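Local atomic coordinates of succinate-semialdehyde dehydrogenase (Synechococcus sp., PDB entry 4ITA), a protein that probably oxidises succinic semialdehyde to succinate as a member of the aldehyde dehydrogenase family, with NADPH bound in its Rossmann-type cofactor pocket. Residues C93-Y96 against A97-E101; R43-F46 against S47-R50; V251-V254 against A255-N259; L306-E309 against G310-Q313; F67-I70 against M71-M75. One frame throughout, in Å; residues are numbered along the deposited sequence.

Contact 1 (C93-Y96 against A97-E101)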
loop_
_atom_site.group_PDB
_atom_site.type_symbol
_atom_site.label_atom_id
_atom_site.label_comp_id
_atom_site.label_asym_id
_atom_site.label_seq_id
_atom_site.Cartn_x
_atom_site.Cartn_y
_atom_site.Cartn_z
ATOM N N CYS A 93 -6.903 -18.474 -11.805
ATOM C CA CYS A 93 -8.116 -18.003 -12.472
ATOM C C CYS A 93 -9.347 -18.598 -11.797
ATOM O O CYS A 93 -10.301 -17.887 -11.471
ATOM C CB CYS A 93 -8.106 -18.374 -13.957
ATOM S SG CYS A 93 -6.939 -17.416 -14.944
ATOM N N ARG A 94 -9.310 -19.903 -11.565
ATOM C CA ARG A 94 -10.442 -20.573 -10.925
ATOM C C ARG A 94 -10.627 -20.121 -9.477
ATOM O O ARG A 94 -11.757 -19.961 -9.018
ATOM C CB ARG A 94 -10.294 -22.094 -11.002
ATOM C CG ARG A 94 -10.407 -22.607 -12.416
ATOM C CD ARG A 94 -10.735 -24.093 -12.495
ATOM N NE ARG A 94 -10.829 -24.525 -13.888
ATOM C CZ ARG A 94 -11.896 -24.329 -14.653
ATOM N NH1 ARG A 94 -12.959 -23.713 -14.154
ATOM N NH2 ARG A 94 -11.901 -24.737 -15.917
ATOM N N TYR A 95 -9.528 -19.891 -8.764
ATOM C CA TYR A 95 -9.599 -19.413 -7.388
ATOM C C TYR A 95 -10.405 -18.117 -7.275
ATOM O O TYR A 95 -11.325 -18.007 -6.456
ATOM C CB TYR A 95 -8.200 -19.231 -6.805
ATOM C CG TYR A 95 -8.218 -18.751 -5.375
ATOM C CD1 TYR A 95 -8.436 -19.638 -4.328
ATOM C CD2 TYR A 95 -8.028 -17.407 -5.066
ATOM C CE1 TYR A 95 -8.459 -19.199 -3.018
ATOM C CE2 TYR A 95 -8.042 -16.963 -3.758
ATOM C CZ TYR A 95 -8.264 -17.858 -2.738
ATOM O OH TYR A 95 -8.283 -17.408 -1.434
ATOM N N TYR A 96 -10.078 -17.128 -8.103
ATOM C CA TYR A 96 -10.815 -15.871 -8.039
ATOM C C TYR A 96 -12.210 -15.950 -8.666
ATOM O O TYR A 96 -13.121 -15.261 -8.221
ATOM C CB TYR A 96 -9.974 -14.696 -8.552
ATOM C CG TYR A 96 -8.903 -14.357 -7.544
ATOM C CD1 TYR A 96 -9.245 -13.838 -6.299
ATOM C CD2 TYR A 96 -7.561 -14.605 -7.802
ATOM C CE1 TYR A 96 -8.276 -13.541 -5.350
ATOM C CE2 TYR A 96 -6.582 -14.309 -6.856
ATOM C CZ TYR A 96 -6.952 -13.783 -5.636
ATOM O OH TYR A 96 -5.994 -13.497 -4.699
ATOM N N ALA A 97 -12.393 -16.809 -9.661
ATOM C CA ALA A 97 -13.744 -17.101 -10.137
ATOM C C ALA A 97 -14.603 -17.639 -8.991
ATOM O O ALA A 97 -15.764 -17.252 -8.838
ATOM C CB ALA A 97 -13.697 -18.098 -11.267
ATOM N N GLU A 98 -14.021 -18.516 -8.179
ATOM C CA GLU A 98 -14.764 -19.225 -7.142
ATOM C C GLU A 98 -14.983 -18.420 -5.857
ATOM O O GLU A 98 -15.957 -18.656 -5.141
ATOM C CB GLU A 98 -14.096 -20.581 -6.858
ATOM C CG GLU A 98 -14.294 -21.585 -8.002
ATOM C CD GLU A 98 -13.335 -22.763 -7.988
ATOM O OE1 GLU A 98 -12.643 -22.988 -6.977
ATOM O OE2 GLU A 98 -13.279 -23.472 -9.012
ATOM N N HIS A 99 -14.092 -17.467 -5.574
ATOM C CA HIS A 99 -14.111 -16.748 -4.298
ATOM C C HIS A 99 -14.239 -15.236 -4.404
ATOM O O HIS A 99 -14.540 -14.573 -3.414
ATOM C CB HIS A 99 -12.846 -17.052 -3.482
ATOM C CG HIS A 99 -12.696 -18.490 -3.113
ATOM N ND1 HIS A 99 -13.363 -19.056 -2.044
ATOM C CD2 HIS A 99 -11.962 -19.483 -3.668
ATOM C CE1 HIS A 99 -13.051 -20.337 -1.965
ATOM N NE2 HIS A 99 -12.198 -20.620 -2.933
ATOM N N GLY A 100 -13.991 -14.682 -5.585
ATOM C CA GLY A 100 -13.866 -13.240 -5.733
ATOM C C GLY A 100 -15.081 -12.429 -5.330
ATOM O O GLY A 100 -14.946 -11.386 -4.677
ATOM N N GLU A 101 -16.271 -12.896 -5.694
ATOM C CA GLU A 101 -17.481 -12.170 -5.332
ATOM C C GLU A 101 -17.632 -12.108 -3.814
ATOM O O GLU A 101 -17.893 -11.035 -3.249
ATOM C CB GLU A 101 -18.727 -12.800 -5.958
ATOM C CG GLU A 101 -20.007 -12.040 -5.608
ATOM C CD GLU A 101 -21.192 -12.396 -6.486
ATOM O OE1 GLU A 101 -21.076 -13.309 -7.323
ATOM O OE2 GLU A 101 -22.244 -11.742 -6.343
HETATM O O HOH W 1 -13.744 -22.525 -11.565
#

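Contact 2 (R43-F46 against S47-R50). With EDO (1,2-ethanediol), chain S.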
loop_
_atom_site.group_PDB
_atom_site.type_symbol
_atom_site.label_atom_id
_atom_site.label_comp_id
_atom_site.label_asym_id
_atom_site.label_seq_id
_atom_site.Cartn_x
_atom_site.Cartn_y
_atom_site.Cartn_z
ATOM N N ARG A 43 -19.315 -2.075 -14.759
ATOM C CA ARG A 43 -20.751 -2.327 -14.620
ATOM C C ARG A 43 -21.141 -3.776 -14.886
ATOM O O ARG A 43 -22.305 -4.143 -14.709
ATOM C CB ARG A 43 -21.552 -1.407 -15.550
ATOM C CG ARG A 43 -21.452 0.071 -15.190
ATOM C CD ARG A 43 -22.073 0.975 -16.252
ATOM N NE ARG A 43 -23.530 0.869 -16.313
ATOM C CZ ARG A 43 -24.364 1.486 -15.479
ATOM N NH1 ARG A 43 -23.891 2.249 -14.501
ATOM N NH2 ARG A 43 -25.675 1.332 -15.617
ATOM N N THR A 44 -20.191 -4.607 -15.318
ATOM C CA THR A 44 -20.492 -6.021 -15.546
ATOM C C THR A 44 -20.781 -6.744 -14.243
ATOM O O THR A 44 -20.316 -6.348 -13.177
ATOM C CB THR A 44 -19.357 -6.779 -16.271
ATOM O OG1 THR A 44 -18.139 -6.703 -15.507
ATOM C CG2 THR A 44 -19.142 -6.227 -17.673
ATOM N N SER A 45 -21.560 -7.812 -14.331
ATOM C CA SER A 45 -21.841 -8.615 -13.154
ATOM C C SER A 45 -20.690 -9.565 -12.874
ATOM O O SER A 45 -19.902 -9.908 -13.769
ATOM C CB SER A 45 -23.117 -9.424 -13.365
ATOM O OG SER A 45 -22.911 -10.386 -14.384
ATOM N N PHE A 46 -20.594 -9.996 -11.625
ATOM C CA PHE A 46 -19.658 -11.047 -11.278
ATOM C C PHE A 46 -19.869 -12.308 -12.110
ATOM O O PHE A 46 -18.908 -12.999 -12.418
ATOM C CB PHE A 46 -19.724 -11.361 -9.783
ATOM C CG PHE A 46 -19.034 -10.342 -8.929
ATOM C CD1 PHE A 46 -17.654 -10.181 -9.000
ATOM C CD2 PHE A 46 -19.758 -9.530 -8.061
ATOM C CE1 PHE A 46 -17.009 -9.240 -8.209
ATOM C CE2 PHE A 46 -19.118 -8.584 -7.266
ATOM C CZ PHE A 46 -17.743 -8.434 -7.341
ATOM N N SER A 47 -21.113 -12.613 -12.479
ATOM C CA SER A 47 -21.371 -13.805 -13.285
ATOM C C SER A 47 -20.656 -13.747 -14.631
ATOM O O SER A 47 -20.078 -14.739 -15.074
ATOM C CB SER A 47 -22.868 -14.022 -13.492
ATOM O OG SER A 47 -23.461 -12.875 -14.063
ATOM N N GLN A 48 -20.674 -12.586 -15.278
ATOM C CA GLN A 48 -19.949 -12.419 -16.540
ATOM C C GLN A 48 -18.441 -12.541 -16.334
ATOM O O GLN A 48 -17.767 -13.263 -17.069
ATOM C CB GLN A 48 -20.279 -11.075 -17.199
ATOM C CG GLN A 48 -21.639 -11.030 -17.867
ATOM C CD GLN A 48 -22.479 -9.831 -17.438
ATOM O OE1 GLN A 48 -21.974 -8.716 -17.263
ATOM N NE2 GLN A 48 -23.777 -10.063 -17.261
ATOM N N ARG A 49 -17.914 -11.854 -15.321
ATOM C CA ARG A 49 -16.473 -11.884 -15.072
ATOM C C ARG A 49 -16.027 -13.300 -14.759
ATOM O O ARG A 49 -14.990 -13.751 -15.234
ATOM C CB ARG A 49 -16.105 -10.958 -13.917
ATOM C CG ARG A 49 -16.523 -9.517 -14.132
ATOM C CD ARG A 49 -16.223 -8.693 -12.902
ATOM N NE ARG A 49 -16.955 -7.438 -12.943
ATOM C CZ ARG A 49 -17.039 -6.593 -11.927
ATOM N NH1 ARG A 49 -16.422 -6.851 -10.784
ATOM N NH2 ARG A 49 -17.748 -5.484 -12.065
ATOM N N ARG A 50 -16.835 -14.003 -13.968
ATOM C CA ARG A 50 -16.561 -15.383 -13.596
ATOM C C ARG A 50 -16.554 -16.309 -14.804
ATOM O O ARG A 50 -15.693 -17.177 -14.927
ATOM C CB ARG A 50 -17.616 -15.849 -12.590
ATOM C CG ARG A 50 -17.458 -17.279 -12.132
ATOM C CD ARG A 50 -18.515 -17.657 -11.099
ATOM N NE ARG A 50 -18.455 -16.794 -9.917
ATOM C CZ ARG A 50 -19.379 -15.889 -9.596
ATOM N NH1 ARG A 50 -19.224 -15.147 -8.511
ATOM N NH2 ARG A 50 -20.459 -15.729 -10.356
HETATM C C1 EDO S . -17.420 -3.190 -10.180
HETATM O O1 EDO S . -18.025 -1.905 -9.953
HETATM C C2 EDO S . -17.692 -4.189 -9.059
HETATM O O2 EDO S . -16.514 -4.949 -8.737
#

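Contact 3 (V251-V254 against A255-N259)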
loop_
_atom_site.group_PDB
_atom_site.type_symbol
_atom_site.label_atom_id
_atom_site.label_comp_id
_atom_site.label_asym_id
_atom_site.label_seq_id
_atom_site.Cartn_x
_atom_site.Cartn_y
_atom_site.Cartn_z
ATOM N N VAL A 251 14.037 -32.091 -1.142
ATOM C CA VAL A 251 13.229 -30.890 -1.284
ATOM C C VAL A 251 14.107 -29.648 -1.470
ATOM O O VAL A 251 13.811 -28.802 -2.309
ATOM C CB VAL A 251 12.266 -30.741 -0.088
ATOM C CG1 VAL A 251 11.584 -29.386 -0.111
ATOM C CG2 VAL A 251 11.227 -31.875 -0.106
ATOM N N GLY A 252 15.203 -29.560 -0.718
ATOM C CA GLY A 252 16.125 -28.450 -0.866
ATOM C C GLY A 252 16.742 -28.356 -2.244
ATOM O O GLY A 252 16.960 -27.263 -2.767
ATOM N N THR A 253 17.036 -29.509 -2.832
ATOM C CA THR A 253 17.586 -29.541 -4.180
ATOM C C THR A 253 16.573 -28.990 -5.174
ATOM O O THR A 253 16.923 -28.162 -6.018
ATOM C CB THR A 253 18.037 -30.954 -4.577
ATOM O OG1 THR A 253 19.100 -31.359 -3.702
ATOM C CG2 THR A 253 18.529 -30.976 -6.019
ATOM N N VAL A 254 15.317 -29.419 -5.062
ATOM C CA VAL A 254 14.265 -28.863 -5.905
ATOM C C VAL A 254 14.137 -27.359 -5.671
ATOM O O VAL A 254 14.073 -26.581 -6.622
ATOM C CB VAL A 254 12.903 -29.548 -5.667
ATOM C CG1 VAL A 254 11.798 -28.839 -6.466
ATOM C CG2 VAL A 254 12.980 -31.014 -6.054
ATOM N N ALA A 255 14.121 -26.950 -4.407
ATOM C CA ALA A 255 13.923 -25.539 -4.088
ATOM C C ALA A 255 15.019 -24.633 -4.671
ATOM O O ALA A 255 14.728 -23.539 -5.142
ATOM C CB ALA A 255 13.793 -25.350 -2.598
ATOM N N ARG A 256 16.271 -25.082 -4.674
ATOM C CA ARG A 256 17.336 -24.272 -5.260
ATOM C C ARG A 256 17.352 -24.331 -6.786
ATOM O O ARG A 256 17.641 -23.330 -7.442
ATOM C CB ARG A 256 18.713 -24.663 -4.697
ATOM C CG ARG A 256 19.921 -24.067 -5.451
ATOM C CD ARG A 256 20.168 -22.570 -5.181
ATOM N NE ARG A 256 19.289 -21.691 -5.961
ATOM C CZ ARG A 256 19.472 -20.378 -6.113
ATOM N NH1 ARG A 256 18.612 -19.671 -6.835
ATOM N NH2 ARG A 256 20.503 -19.765 -5.555
ATOM N N THR A 257 17.054 -25.494 -7.359
ATOM C CA THR A 257 17.335 -25.704 -8.778
ATOM C C THR A 257 16.135 -25.620 -9.721
ATOM O O THR A 257 16.323 -25.564 -10.931
ATOM C CB THR A 257 18.128 -27.019 -9.033
ATOM O OG1 THR A 257 17.308 -28.156 -8.733
ATOM C CG2 THR A 257 19.401 -27.050 -8.181
ATOM N N MET A 258 14.918 -25.608 -9.185
ATOM C CA MET A 258 13.720 -25.455 -10.020
ATOM C C MET A 258 13.791 -24.150 -10.802
ATOM O O MET A 258 14.377 -23.180 -10.342
ATOM C CB MET A 258 12.452 -25.466 -9.155
ATOM C CG MET A 258 12.391 -24.316 -8.148
ATOM S SD MET A 258 11.001 -24.338 -6.985
ATOM C CE MET A 258 11.411 -22.914 -5.965
ATOM N N ASN A 259 13.193 -24.137 -11.989
ATOM C CA ASN A 259 13.202 -22.957 -12.853
ATOM C C ASN A 259 14.624 -22.509 -13.175
ATOM O O ASN A 259 14.905 -21.310 -13.320
ATOM C CB ASN A 259 12.416 -21.792 -12.239
ATOM C CG ASN A 259 11.686 -20.979 -13.285
ATOM O OD1 ASN A 259 10.982 -21.540 -14.121
ATOM N ND2 ASN A 259 11.858 -19.659 -13.258
#

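Contact 4 (L306-E309 against G310-Q313)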
loop_
_atom_site.group_PDB
_atom_site.type_symbol
_atom_site.label_atom_id
_atom_site.label_comp_id
_atom_site.label_asym_id
_atom_site.label_seq_id
_atom_site.Cartn_x
_atom_site.Cartn_y
_atom_site.Cartn_z
ATOM N N LEU A 306 20.151 -20.696 -18.445
ATOM C CA LEU A 306 19.641 -19.464 -17.859
ATOM C C LEU A 306 18.971 -18.641 -18.957
ATOM O O LEU A 306 19.237 -18.841 -20.143
ATOM C CB LEU A 306 20.773 -18.678 -17.204
ATOM C CG LEU A 306 21.500 -19.439 -16.094
ATOM C CD1 LEU A 306 22.634 -18.593 -15.551
ATOM C CD2 LEU A 306 20.533 -19.835 -14.978
ATOM N N ALA A 307 18.115 -17.705 -18.577
ATOM C CA ALA A 307 17.240 -17.086 -19.570
ATOM C C ALA A 307 17.942 -16.130 -20.520
ATOM O O ALA A 307 17.500 -15.956 -21.654
ATOM C CB ALA A 307 16.090 -16.386 -18.905
ATOM N N THR A 308 19.000 -15.470 -20.055
ATOM C CA THR A 308 19.655 -14.439 -20.861
ATOM C C THR A 308 21.165 -14.477 -20.698
ATOM O O THR A 308 21.683 -15.006 -19.713
ATOM C CB THR A 308 19.191 -13.005 -20.485
ATOM O OG1 THR A 308 19.790 -12.614 -19.246
ATOM C CG2 THR A 308 17.665 -12.896 -20.382
ATOM N N GLU A 309 21.879 -13.900 -21.657
ATOM C CA GLU A 309 23.333 -13.809 -21.538
ATOM C C GLU A 309 23.737 -12.940 -20.348
ATOM O O GLU A 309 24.750 -13.201 -19.695
ATOM C CB GLU A 309 23.961 -13.289 -22.834
ATOM C CG GLU A 309 25.496 -13.312 -22.825
ATOM C CD GLU A 309 26.103 -13.386 -24.219
ATOM O OE1 GLU A 309 25.339 -13.407 -25.206
ATOM O OE2 GLU A 309 27.345 -13.436 -24.323
ATOM N N GLY A 310 22.932 -11.921 -20.056
ATOM C CA GLY A 310 23.179 -11.045 -18.925
ATOM C C GLY A 310 23.150 -11.758 -17.588
ATOM O O GLY A 310 24.005 -11.527 -16.734
ATOM N N ILE A 311 22.161 -12.623 -17.390
ATOM C CA ILE A 311 22.083 -13.414 -16.169
ATOM C C ILE A 311 23.296 -14.335 -16.058
ATOM O O ILE A 311 23.900 -14.460 -14.985
ATOM C CB ILE A 311 20.789 -14.257 -16.115
ATOM C CG1 ILE A 311 19.567 -13.343 -16.041
ATOM C CG2 ILE A 311 20.818 -15.203 -14.921
ATOM C CD1 ILE A 311 19.493 -12.541 -14.757
ATOM N N LEU A 312 23.652 -14.969 -17.172
ATOM C CA LEU A 312 24.826 -15.829 -17.213
ATOM C C LEU A 312 26.096 -15.062 -16.844
ATOM O O LEU A 312 26.909 -15.537 -16.043
ATOM C CB LEU A 312 24.963 -16.476 -18.592
ATOM C CG LEU A 312 26.181 -17.392 -18.762
ATOM C CD1 LEU A 312 26.115 -18.582 -17.820
ATOM C CD2 LEU A 312 26.326 -17.856 -20.203
ATOM N N GLN A 313 26.263 -13.871 -17.412
ATOM C CA GLN A 313 27.430 -13.050 -17.102
ATOM C C GLN A 313 27.444 -12.655 -15.633
ATOM O O GLN A 313 28.488 -12.701 -14.975
ATOM C CB GLN A 313 27.461 -11.797 -17.981
ATOM C CG GLN A 313 27.756 -12.073 -19.437
ATOM C CD GLN A 313 27.482 -10.871 -20.308
ATOM O OE1 GLN A 313 26.858 -9.903 -19.870
ATOM N NE2 GLN A 313 27.943 -10.925 -21.552
#

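Contact 5 (F67-I70 against M71-M75)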
loop_
_atom_site.group_PDB
_atom_site.type_symbol
_atom_site.label_atom_id
_atom_site.label_comp_id
_atom_site.label_asym_id
_atom_site.label_seq_id
_atom_site.Cartn_x
_atom_site.Cartn_y
_atom_site.Cartn_z
ATOM N N PHE A 67 1.270 -23.741 -24.737
ATOM C CA PHE A 67 1.688 -22.549 -24.021
ATOM C C PHE A 67 3.047 -22.776 -23.376
ATOM O O PHE A 67 3.899 -21.892 -23.381
ATOM C CB PHE A 67 0.650 -22.132 -22.983
ATOM C CG PHE A 67 -0.667 -21.738 -23.583
ATOM C CD1 PHE A 67 -0.717 -20.875 -24.670
ATOM C CD2 PHE A 67 -1.853 -22.255 -23.079
ATOM C CE1 PHE A 67 -1.935 -20.516 -25.238
ATOM C CE2 PHE A 67 -3.070 -21.909 -23.638
ATOM C CZ PHE A 67 -3.113 -21.040 -24.721
ATOM N N ALA A 68 3.247 -23.973 -22.836
ATOM C CA ALA A 68 4.526 -24.313 -22.225
ATOM C C ALA A 68 5.671 -24.213 -23.228
ATOM O O ALA A 68 6.766 -23.767 -22.885
ATOM C CB ALA A 68 4.462 -25.704 -21.619
ATOM N N GLU A 69 5.424 -24.613 -24.471
ATOM C CA GLU A 69 6.464 -24.552 -25.494
ATOM C C GLU A 69 6.883 -23.115 -25.757
ATOM O O GLU A 69 8.059 -22.832 -26.019
ATOM C CB GLU A 69 5.999 -25.215 -26.795
ATOM C CG GLU A 69 7.089 -25.310 -27.851
ATOM C CD GLU A 69 6.657 -26.096 -29.074
ATOM O OE1 GLU A 69 5.437 -26.256 -29.282
ATOM O OE2 GLU A 69 7.544 -26.552 -29.825
ATOM N N ILE A 70 5.929 -22.190 -25.682
ATOM C CA ILE A 70 6.257 -20.781 -25.881
ATOM C C ILE A 70 7.192 -20.320 -24.766
ATOM O O ILE A 70 8.209 -19.675 -25.036
ATOM C CB ILE A 70 5.006 -19.879 -25.910
ATOM C CG1 ILE A 70 4.026 -20.334 -26.996
ATOM C CG2 ILE A 70 5.405 -18.429 -26.140
ATOM C CD1 ILE A 70 2.702 -19.587 -26.946
ATOM N N MET A 71 6.846 -20.660 -23.521
ATOM C CA MET A 71 7.664 -20.292 -22.359
ATOM C C MET A 71 9.081 -20.838 -22.489
ATOM O O MET A 71 10.063 -20.108 -22.331
ATOM C CB MET A 71 7.039 -20.797 -21.050
ATOM C CG MET A 71 5.651 -20.228 -20.712
ATOM S SD MET A 71 5.018 -20.738 -19.078
ATOM C CE MET A 71 3.431 -21.464 -19.536
ATOM N N THR A 72 9.191 -22.132 -22.763
ATOM C CA THR A 72 10.493 -22.779 -22.900
ATOM C C THR A 72 11.326 -22.167 -24.021
ATOM O O THR A 72 12.515 -21.912 -23.847
ATOM C CB THR A 72 10.313 -24.286 -23.126
ATOM O OG1 THR A 72 9.663 -24.849 -21.981
ATOM C CG2 THR A 72 11.656 -24.978 -23.343
ATOM N N THR A 73 10.699 -21.913 -25.163
ATOM C CA THR A 73 11.404 -21.327 -26.290
ATOM C C THR A 73 11.969 -19.952 -25.949
ATOM O O THR A 73 13.106 -19.635 -26.294
ATOM C CB THR A 73 10.476 -21.197 -27.505
ATOM O OG1 THR A 73 10.053 -22.503 -27.909
ATOM C CG2 THR A 73 11.176 -20.501 -28.666
ATOM N N GLU A 74 11.174 -19.127 -25.272
ATOM C CA GLU A 74 11.600 -17.758 -25.001
ATOM C C GLU A 74 12.561 -17.612 -23.827
ATOM O O GLU A 74 13.471 -16.790 -23.881
ATOM C CB GLU A 74 10.399 -16.830 -24.794
ATOM C CG GLU A 74 9.538 -16.651 -26.035
ATOM C CD GLU A 74 8.672 -15.410 -25.969
ATOM O OE1 GLU A 74 7.850 -15.304 -25.027
ATOM O OE2 GLU A 74 8.820 -14.546 -26.862
ATOM N N MET A 75 12.358 -18.383 -22.760
ATOM C CA MET A 75 13.127 -18.133 -21.544
ATOM C C MET A 75 13.778 -19.354 -20.894
ATOM O O MET A 75 14.400 -19.232 -19.842
ATOM C CB MET A 75 12.330 -17.281 -20.548
ATOM C CG MET A 75 10.919 -17.781 -20.237
ATOM S SD MET A 75 10.835 -19.322 -19.257
ATOM C CE MET A 75 11.701 -18.808 -17.753
#

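Contact 1 (C93-Y96 against A97-E101)
Tyr95 and His99, one helical turn apart, meet ring against ring: CD2 of the imidazole lies over one face of the phenol, 3.6 Å from Tyr95 CE1. The planes are inclined at 41°, an oblique pair. Different first torsions bring the rings together. Tyr95 swings CG anti to its own nitrogen (chi1 -179°), which carries the phenol forward along the helix, whereas His99 keeps CG beside its nitrogen (chi1 -62°) and leans back over the preceding turn. In that pose the imidazole edge also faces the backbone, with His99 CD2 3.2 Å from Tyr95 O. Beyond it, the His99 ring meets Phe103. The Tyr96 ring turns one face to its neighbour, Tyr95 CD2 standing 3.7 Å above its plane, and its hydroxyl is bonded to Gly440 O.

On another side of the helix Arg94 and Glu98 are joined through water. Arg94 NH1 donates to the water at 3.0 Å, and the water donates to Glu98 OE2 at 2.8 Å; the direct separation of NH1 and OE2, 5.2 Å, is too long for a salt bridge. The guanidinium makes its salt bridge through NE with Glu61 instead. Gly100 N donates to Tyr96 O at 2.8 Å, whereas His99 N reaches Tyr95 O only weakly. Cys93, Arg94 and Ala97 pack against one neighbouring helix, Cys93 and Tyr96 against another. These i to i+4 pairings are typical of a long alpha helix packed against other helices, here helix 79-103 against helices 46-62 and 137-149.

Contact 2 (R43-F46 against S47-R50)
The N-terminus of helix 46-62 is capped here, Ser45 occupying the N-cap position and Gln48 reaching back to it from the first turn. Gln48 OE1 accepts from Ser45 N at 3.1 Å, the bond that a capping box makes back to its N-cap amide. It is fairly straight at nitrogen (157°), but the donor stands above the plane of the amide rather than on a lone pair. A bend at chi2 (129°) folds the Gln48 amide back toward the cap. Ser45 OG and Ser47 OG lie 2.6 Å apart and share a hydrogen bond whose donor is not fixed.

Arg49 runs back past the cap on an extended chain. Its NE donates to Thr44 OG1 at 2.9 Å, almost straight at 174° and in the guanidinium plane; the same hydroxyl is also bonded to Tyr41 O. NH1 donates to O2 of a bound ethanediol at 2.8 Å, and is bonded to Met148 O as well. Arg49 CZ lies over the Phe46 ring, 4.9 Å from its centroid, a cation-pi contact with the guanidinium steeply tilted. A leucine in place of Arg49 would probably leave Thr44 OG1 without its NE donor and the Phe46 ring without its cation.

Arg50 lays one guanidinium face toward Phe46 O; its NE bonds Ala97 O and its NH1 forms a salt bridge with Glu101, both of helix 79-103. A first-turn side chain bonding back to the N-cap amide is typical of helix N-termini, here where the loop after helix 24-41 enters helix 46-62.

Contact 3 (V251-V254 against A255-N259)
Thr253 and Thr257 lie side by side, one turn apart and pointing the same way, and are joined through a single carbonyl. Thr253 O accepts from both the hydroxyl and the amide of Thr257: OG1 donates at 2.7 Å, and N at 3.0 Å. The two donors reach the oxygen from opposite faces of its carbonyl plane, with the hydroxyl 41° out of that plane. Here chi1 of 68° sets Thr257 OG1 between the backbone N and the carbonyl carbon and turns it back toward the preceding turn. The methyl Thr253 CG2 lies alongside, 4.1 Å from Thr257 OG1.

Next to it, Val254 O receives Met258 N at 2.9 Å, with a weak second bond from Thr257 N. Met258 folds over the same carbonyl, its CG 3.2 Å from Val254 O, while the apolar approach of Val254 CG1 to Met258 CB is loose at 4.4 Å. Met258 has left helical backbone angles, so these bonds close the last turn of helix 245-257, the crossover helix of a beta-alpha-beta unit between strands 235-239 and 267-273.

Further out, Thr253 OG1 is bonded to Val249 O, one turn back, and the Thr253 side chain packs on Leu284, Lys287 and Phe288 of helix 274-289. Ala255 rests on Ala267 of the following strand. Arg256, bent at chi2 and chi3, carries its guanidinium away from the helix to the backbone oxygens of Val366 and Leu362; Asn259, just beyond the helix, is bonded to Lys77 NZ, Gln262 O and Asn133 O.

Contact 4 (L306-E309 against G310-Q313)
Thr308 and Ile311 meet because their first torsions turn OG1 and CG1 to the same place. In Thr308, chi1 of 75° tucks OG1 between its own N and carbonyl carbon, facing the amides of the coming helix; in Ile311, chi1 of -65° holds CG1 beside its nitrogen. Thr308 OG1 accepts from Ile311 N at 3.0 Å, nearly straight at 166°, and Ile311 CG1 covers that oxygen from alongside at 3.3 Å. The backbone continues the grip, Leu312 N donating to Thr308 O at 3.2 Å.

Thr308 is thus the N-cap residue of helix 309-325, its hydroxyl standing in for the carbonyl that a preceding turn would have supplied. Replacing Thr308 by valine would probably leave Ile311 N without its side-chain acceptor and the start of the helix less firmly fixed.

The other branch of Ile311 faces the loop. CG2 meets Leu306 CD1 at 3.9 Å, the two side chains crossing at about a right angle. The same Leu306 methyl lies 3.9 Å from Leu312 CA and touches Leu312 CD1, so Leu306 packs across the first turn from the loop side. On the outer side Gln313 leans back on an extended chain along the preceding turn: its CG is 3.2 Å from Glu309 O, and its NE2 lies 3.6 Å from Glu309 CG. The amide and carboxylate planes are steeply inclined, and this is packing without a bond between the end groups. Ile311 also touches Trp132, and its side chain comes within about 4 Å of the bound NADPH.

Contact 5 (F67-I70 against M71-M75)
Hydroxyl bonds to the backbone come first: Thr73 OG1 donates to Glu69 O, one turn back, at 2.8 Å. Thr73 N donates to the same oxygen at 2.9 Å, and the two reach it from opposite faces of the carbonyl plane. The torsion that allows this, chi1 -63°, holds OG1 beside the Thr73 nitrogen, on the flank facing the previous turn. Thr72 has the same first torsion; its OG1 lies 3.2 Å from Ala68 O and bonds Lys77 O just beyond. Thr72 N holds Ala68 O with a straight bond (173°).

Apolar contacts lie on another flank. Met71, bent at chi3, lays its CE 4.1 Å from Ala68 CA, and its approach to Phe67 CB is looser. Ala68 packs on helix 79-103, Phe67 and Ile70 on helix 162-175.

The buried acid is Glu74. It runs side by side with Ile70, OE1 resting 4.1 Å from Ile70 CG2, while the carboxylate is satisfied elsewhere: OE1 takes Cys164 N, and OE2 takes Gln163 N and Thr7 OG1. Since Gln163 and Cys164 open helix 162-175, their amides and the helix end would probably favour the ionised acid. Such a carboxylate is typical of side-chain capping at a helix N-terminus, here tying helix 64-75 to helix 162-175.

How the contacts relate
Contacts 2, 5 and 1 follow one another on helices 46-62, 64-75 and 79-103. Contacts 1 and 2 touch directly, their centres 12 Å apart: Arg50 NH1 forms a salt bridge with Glu101 OE1 at 2.9 Å. Contact 5 meets contact 4 where Ala307 CB packs on Met75 O at 3.4 Å, and comes within about 5 Å of contact 3 between nearest atoms, without touching. Of these four, contact 4 comes closest to the bound NADPH, the side chain of Ile311 lying about 4 Å from it; the side chains of Arg256 in contact 3, Glu74 in contact 5 and Tyr96 in contact 1 stand about 9, 11 and 13 Å from the NADPH.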